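Local structure of alpha-actinin-like protein 1 (Schizosaccharomyces pombe, 5BVR) at residues A[18-23]-A[30-35]; A[22-27]-A[42-47]. The protein binds actin filaments through its tandem calponin-homology domains and takes part in forming and organising the actin ring during cytokinesis and septation. All coordinates share one frame; numbering follows the deposited sequence.

How the contacts relate
Both contacts lie in the first calponin-homology domain of the actin-binding domain, with centres about 8 Å apart, and both start from helix 11-25. Contact 1 is buried and mixed in chemistry: a side-chain amide of the helix pairs with the backbone of the loop 30-35, and an aromatic ring covers the apolar side beside it. Contact 2, only partly buried, joins the end of the same helix to helix 43-53 by leucine packing and a water bridge with one weak leg, with no direct hydrogen bond. The two meet where Leu44 touches Val32 and Phe20, and where the carbonyl of Pro30 packs on Leu24 and Leu44.

Contact 1: A[18-23]-A[30-35]; sequences KWFNTK and PSVFDL
Asn21 pairs its side-chain amide with both backbone polar groups of Val32. The amide N of Val32 donates to Asn21 OD1 at 2.8 Å, tilted 16° from the carbonyl plane, while Asn21 ND2 donates to Val32 O at 3.0 Å. This second bond is almost straight (176°), lies in the amide plane of Asn21 and uses a lone pair of the backbone carbonyl. Asparagine suits the place because one flat group offers an acceptor and a donor side by side, matching the N-H and C=O of a single residue in a segment with no regular secondary structure. A leucine in place of Asn21 would probably leave the N-H and C=O of Val32 without these partners and the loop less firmly fixed to the helix. CG lies beside the helix backbone N and opposite the carbonyl carbon (chi1 -71°), which carries the amide across to the loop. Ser31, the residue before Val32, packs on the same group, its CB 3.5 Å from Asn21 OD1.

One residue earlier on the helix, Phe20 meets the apolar part of the loop. Val32 CG2 comes over one face of the ring, offset toward the rim, in a CH-pi contact 4.1 Å from the centroid; its closest approach is 3.8 Å to Phe20 CD1. Leu35 CD2 adds a looser touch at Phe20 CD2. The side chain of Leu35 also touches helix 101-117, and Val32 touches Leu44 of helix 43-53, so the loop meets three helices of the domain.

Val32 is held twice, its backbone by polar bonds and its branched side chain by the ring: both its peptide N-H and its C=O are met while its side chain is buried.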
loop_
_atom_site.group_PDB
_atom_site.type_symbol
_atom_site.label_atom_id
_atom_site.label_comp_id
_atom_site.label_asym_id
_atom_site.label_seq_id
_atom_site.Cartn_x
_atom_site.Cartn_y
_atom_site.Cartn_z
ATOM N N LYS A 18 2.696 6.238 4.304
ATOM C CA LYS A 18 1.860 6.963 3.358
ATOM C C LYS A 18 0.519 6.233 3.144
ATOM O O LYS A 18 -0.540 6.884 3.084
ATOM C CB LYS A 18 2.612 7.180 2.033
ATOM C CG LYS A 18 3.634 8.316 2.122
ATOM C CD LYS A 18 4.495 8.455 0.889
ATOM C CE LYS A 18 5.839 7.782 1.106
ATOM N NZ LYS A 18 6.772 7.890 -0.047
ATOM N N TRP A 19 0.549 4.900 3.067
ATOM C CA TRP A 19 -0.666 4.108 2.918
ATOM C C TRP A 19 -1.589 4.345 4.134
ATOM O O TRP A 19 -2.775 4.634 3.973
ATOM C CB TRP A 19 -0.317 2.624 2.756
ATOM C CG TRP A 19 -1.532 1.770 2.741
ATOM C CD1 TRP A 19 -2.333 1.475 1.661
ATOM C CD2 TRP A 19 -2.113 1.117 3.863
ATOM N NE1 TRP A 19 -3.357 0.643 2.060
ATOM C CE2 TRP A 19 -3.257 0.432 3.412
ATOM C CE3 TRP A 19 -1.777 1.036 5.212
ATOM C CZ2 TRP A 19 -4.047 -0.332 4.264
ATOM C CZ3 TRP A 19 -2.555 0.282 6.048
ATOM C CH2 TRP A 19 -3.686 -0.384 5.581
ATOM N N PHE A 20 -1.009 4.265 5.321
ATOM C CA PHE A 20 -1.736 4.450 6.587
ATOM C C PHE A 20 -2.420 5.819 6.539
ATOM O O PHE A 20 -3.613 5.948 6.855
ATOM C CB PHE A 20 -0.726 4.324 7.744
ATOM C CG PHE A 20 -1.298 3.910 9.079
ATOM C CD1 PHE A 20 -2.291 4.641 9.703
ATOM C CD2 PHE A 20 -0.749 2.817 9.737
ATOM C CE1 PHE A 20 -2.752 4.258 10.940
ATOM C CE2 PHE A 20 -1.193 2.443 10.980
ATOM C CZ PHE A 20 -2.201 3.165 11.583
ATOM N N ASN A 21 -1.672 6.837 6.125
ATOM C CA ASN A 21 -2.201 8.195 6.079
ATOM C C ASN A 21 -3.281 8.419 5.040
ATOM O O ASN A 21 -4.204 9.205 5.293
ATOM C CB ASN A 21 -1.088 9.223 5.935
ATOM C CG ASN A 21 -0.272 9.349 7.186
ATOM O OD1 ASN A 21 -0.727 9.010 8.281
ATOM N ND2 ASN A 21 0.941 9.830 7.044
ATOM N N THR A 22 -3.217 7.749 3.889
ATOM C CA THR A 22 -4.334 7.850 2.949
ATOM C C THR A 22 -5.649 7.388 3.594
ATOM O O THR A 22 -6.717 7.913 3.301
ATOM C CB THR A 22 -4.110 7.059 1.630
ATOM O OG1 THR A 22 -4.105 5.649 1.882
ATOM C CG2 THR A 22 -2.838 7.481 0.958
ATOM N N LYS A 23 -5.575 6.398 4.476
ATOM C CA LYS A 23 -6.761 5.918 5.160
ATOM C C LYS A 23 -7.223 6.910 6.240
ATOM O O LYS A 23 -8.398 7.336 6.266
ATOM C CB LYS A 23 -6.502 4.543 5.762
ATOM C CG LYS A 23 -6.094 3.469 4.767
ATOM C CD LYS A 23 -7.017 3.357 3.569
ATOM C CE LYS A 23 -6.518 2.273 2.630
ATOM N NZ LYS A 23 -7.421 2.138 1.458
ATOM N N PRO A 30 -5.537 12.804 12.468
ATOM C CA PRO A 30 -4.123 13.195 12.474
ATOM C C PRO A 30 -3.275 12.130 11.798
ATOM O O PRO A 30 -3.642 10.962 11.834
ATOM C CB PRO A 30 -3.776 13.292 13.962
ATOM C CG PRO A 30 -4.868 12.578 14.688
ATOM C CD PRO A 30 -6.085 12.688 13.828
ATOM N N SER A 31 -2.171 12.542 11.187
ATOM C CA SER A 31 -1.297 11.613 10.476
ATOM C C SER A 31 -0.258 10.908 11.341
ATOM O O SER A 31 0.087 11.317 12.451
ATOM C CB SER A 31 -0.568 12.343 9.349
ATOM O OG SER A 31 -1.479 12.890 8.416
ATOM N N VAL A 32 0.236 9.816 10.780
ATOM C CA VAL A 32 1.400 9.130 11.282
ATOM C C VAL A 32 2.620 9.811 10.663
ATOM O O VAL A 32 2.664 10.007 9.448
ATOM C CB VAL A 32 1.393 7.653 10.837
ATOM C CG1 VAL A 32 2.704 6.941 11.222
ATOM C CG2 VAL A 32 0.186 6.934 11.434
ATOM N N PHE A 33 3.597 10.143 11.496
ATOM C CA PHE A 33 4.866 10.687 11.009
ATOM C C PHE A 33 6.017 9.734 11.294
ATOM O O PHE A 33 7.004 9.694 10.548
ATOM C CB PHE A 33 5.116 12.048 11.651
ATOM C CG PHE A 33 4.115 13.087 11.237
ATOM C CD1 PHE A 33 4.222 13.702 10.006
ATOM C CD2 PHE A 33 3.053 13.421 12.058
ATOM C CE1 PHE A 33 3.306 14.651 9.608
ATOM C CE2 PHE A 33 2.129 14.375 11.661
ATOM C CZ PHE A 33 2.261 14.985 10.435
ATOM N N ASP A 34 5.878 8.955 12.360
ATOM C CA ASP A 34 6.913 8.025 12.795
ATOM C C ASP A 34 6.273 6.784 13.388
ATOM O O ASP A 34 5.743 6.815 14.508
ATOM C CB ASP A 34 7.813 8.709 13.836
ATOM C CG ASP A 34 9.018 7.861 14.231
ATOM O OD1 ASP A 34 9.095 6.677 13.841
ATOM O OD2 ASP A 34 9.889 8.390 14.961
ATOM N N LEU A 35 6.306 5.691 12.630
ATOM C CA LEU A 35 5.689 4.450 13.083
ATOM C C LEU A 35 6.331 3.872 14.338
ATOM O O LEU A 35 5.738 3.000 14.966
ATOM C CB LEU A 35 5.714 3.408 11.963
ATOM C CG LEU A 35 4.675 3.626 10.861
ATOM C CD1 LEU A 35 4.976 2.690 9.695
ATOM C CD2 LEU A 35 3.270 3.395 11.390
#

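Contact 2: A[22-27]-A[42-47]; sequences TKLSSR and GILLIQ
Leu24 has the largest share of this contact, reaching from the last turn of helix 11-25 to the start of helix 43-53. Both its methyls face the fork of Leu44, CD1 meeting Leu44 CD1 at 4.2 Å, and CD2 also lies 4.1 Å from the backbone O of Leu44 and 4.4 Å from Gln47 CB. With CG beside the backbone N (chi1 -68°), the branched end extends toward the other helix although the CB bond does not aim at it. Leucine fits here because its forked tip can touch two positions on one helix face, Leu44 and Gln47, three residues apart.

Leu44 is touched by Val32 CG2 as well, so it meets the loop 30-35 along with Leu24, as a branched apolar side chain can.

Gln47 offers only its aliphatic root to Leu24; its side chain also touches Leu29 and Tyr60. Such a residue suits a partly buried border, apolar near the backbone and polar at the end. A water receives a weak bond from Arg27 NH1 at 3.1 Å and donates to Gln47 O, linking Arg27 to the backbone of helix 43-53.

The contact packs helix 11-25, the first of the domain, against helix 43-53 in the all-helical calponin-homology fold.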
loop_
_atom_site.group_PDB
_atom_site.type_symbol
_atom_site.label_atom_id
_atom_site.label_comp_id
_atom_site.label_asym_id
_atom_site.label_seq_id
_atom_site.Cartn_x
_atom_site.Cartn_y
_atom_site.Cartn_z
ATOM N N THR A 22 -3.217 7.749 3.889
ATOM C CA THR A 22 -4.334 7.850 2.949
ATOM C C THR A 22 -5.649 7.388 3.594
ATOM O O THR A 22 -6.717 7.913 3.301
ATOM C CB THR A 22 -4.110 7.059 1.630
ATOM O OG1 THR A 22 -4.105 5.649 1.882
ATOM C CG2 THR A 22 -2.838 7.481 0.958
ATOM N N LYS A 23 -5.575 6.398 4.476
ATOM C CA LYS A 23 -6.761 5.918 5.160
ATOM C C LYS A 23 -7.223 6.910 6.240
ATOM O O LYS A 23 -8.398 7.336 6.266
ATOM C CB LYS A 23 -6.502 4.543 5.762
ATOM C CG LYS A 23 -6.094 3.469 4.767
ATOM C CD LYS A 23 -7.017 3.357 3.569
ATOM C CE LYS A 23 -6.518 2.273 2.630
ATOM N NZ LYS A 23 -7.421 2.138 1.458
ATOM N N LEU A 24 -6.305 7.299 7.114
ATOM C CA LEU A 24 -6.618 8.252 8.173
ATOM C C LEU A 24 -7.165 9.570 7.621
ATOM O O LEU A 24 -8.105 10.133 8.187
ATOM C CB LEU A 24 -5.380 8.541 9.014
ATOM C CG LEU A 24 -4.843 7.402 9.878
ATOM C CD1 LEU A 24 -3.559 7.849 10.538
ATOM C CD2 LEU A 24 -5.864 6.993 10.924
ATOM N N SER A 25 -6.576 10.068 6.535
ATOM C CA SER A 25 -7.004 11.343 5.960
ATOM C C SER A 25 -8.415 11.270 5.401
ATOM O O SER A 25 -9.083 12.297 5.257
ATOM C CB SER A 25 -6.036 11.797 4.875
ATOM O OG SER A 25 -4.767 12.073 5.444
ATOM N N SER A 26 -8.884 10.066 5.102
ATOM C CA SER A 26 -10.249 9.909 4.613
ATOM C C SER A 26 -11.286 10.307 5.679
ATOM O O SER A 26 -12.474 10.437 5.379
ATOM C CB SER A 26 -10.491 8.480 4.111
ATOM O OG SER A 26 -10.678 7.577 5.179
ATOM N N ARG A 27 -10.828 10.519 6.912
ATOM C CA ARG A 27 -11.687 10.984 8.003
ATOM C C ARG A 27 -11.052 12.155 8.757
ATOM O O ARG A 27 -11.364 12.399 9.925
ATOM C CB ARG A 27 -11.977 9.837 8.964
ATOM C CG ARG A 27 -12.642 8.654 8.292
ATOM C CD ARG A 27 -13.031 7.585 9.298
ATOM N NE ARG A 27 -13.781 6.502 8.664
ATOM C CZ ARG A 27 -14.262 5.437 9.303
ATOM N NH1 ARG A 27 -14.073 5.290 10.610
ATOM N NH2 ARG A 27 -14.938 4.513 8.629
ATOM N N GLY A 42 -2.262 3.192 20.720
ATOM C CA GLY A 42 -3.314 2.359 20.163
ATOM C C GLY A 42 -4.398 3.071 19.384
ATOM O O GLY A 42 -5.169 2.400 18.689
ATOM N N ILE A 43 -4.466 4.397 19.463
ATOM C CA ILE A 43 -5.631 5.106 18.933
ATOM C C ILE A 43 -5.657 5.076 17.398
ATOM O O ILE A 43 -6.689 4.776 16.804
ATOM C CB ILE A 43 -5.695 6.546 19.437
ATOM C CG1 ILE A 43 -6.008 6.534 20.932
ATOM C CG2 ILE A 43 -6.754 7.366 18.676
ATOM C CD1 ILE A 43 -5.793 7.867 21.590
ATOM N N LEU A 44 -4.535 5.396 16.756
ATOM C CA LEU A 44 -4.533 5.447 15.293
ATOM C C LEU A 44 -4.697 4.062 14.688
ATOM O O LEU A 44 -5.296 3.907 13.617
ATOM C CB LEU A 44 -3.286 6.132 14.767
ATOM C CG LEU A 44 -3.189 7.628 15.070
ATOM C CD1 LEU A 44 -1.963 8.198 14.413
ATOM C CD2 LEU A 44 -4.436 8.421 14.656
ATOM N N LEU A 45 -4.182 3.045 15.370
ATOM C CA LEU A 45 -4.401 1.679 14.917
ATOM C C LEU A 45 -5.888 1.323 14.982
ATOM O O LEU A 45 -6.460 0.797 14.038
ATOM C CB LEU A 45 -3.570 0.711 15.745
ATOM C CG LEU A 45 -3.570 -0.755 15.358
ATOM C CD1 LEU A 45 -3.164 -0.911 13.893
ATOM C CD2 LEU A 45 -2.617 -1.514 16.288
ATOM N N ILE A 46 -6.548 1.635 16.086
ATOM C CA ILE A 46 -7.977 1.379 16.167
ATOM C C ILE A 46 -8.732 2.114 15.075
ATOM O O ILE A 46 -9.582 1.526 14.395
ATOM C CB ILE A 46 -8.511 1.778 17.537
ATOM C CG1 ILE A 46 -8.025 0.770 18.580
ATOM C CG2 ILE A 46 -10.063 1.869 17.546
ATOM C CD1 ILE A 46 -8.227 1.243 20.025
ATOM N N GLN A 47 -8.426 3.394 14.902
ATOM C CA GLN A 47 -9.096 4.181 13.881
ATOM C C GLN A 47 -8.825 3.626 12.477
ATOM O O GLN A 47 -9.754 3.535 11.663
ATOM C CB GLN A 47 -8.703 5.651 13.998
ATOM C CG GLN A 47 -9.232 6.276 15.297
ATOM C CD GLN A 47 -8.790 7.713 15.525
ATOM O OE1 GLN A 47 -7.665 8.096 15.222
ATOM N NE2 GLN A 47 -9.691 8.515 16.065
HETATM O O HOH W 1 -11.879 5.668 12.821
#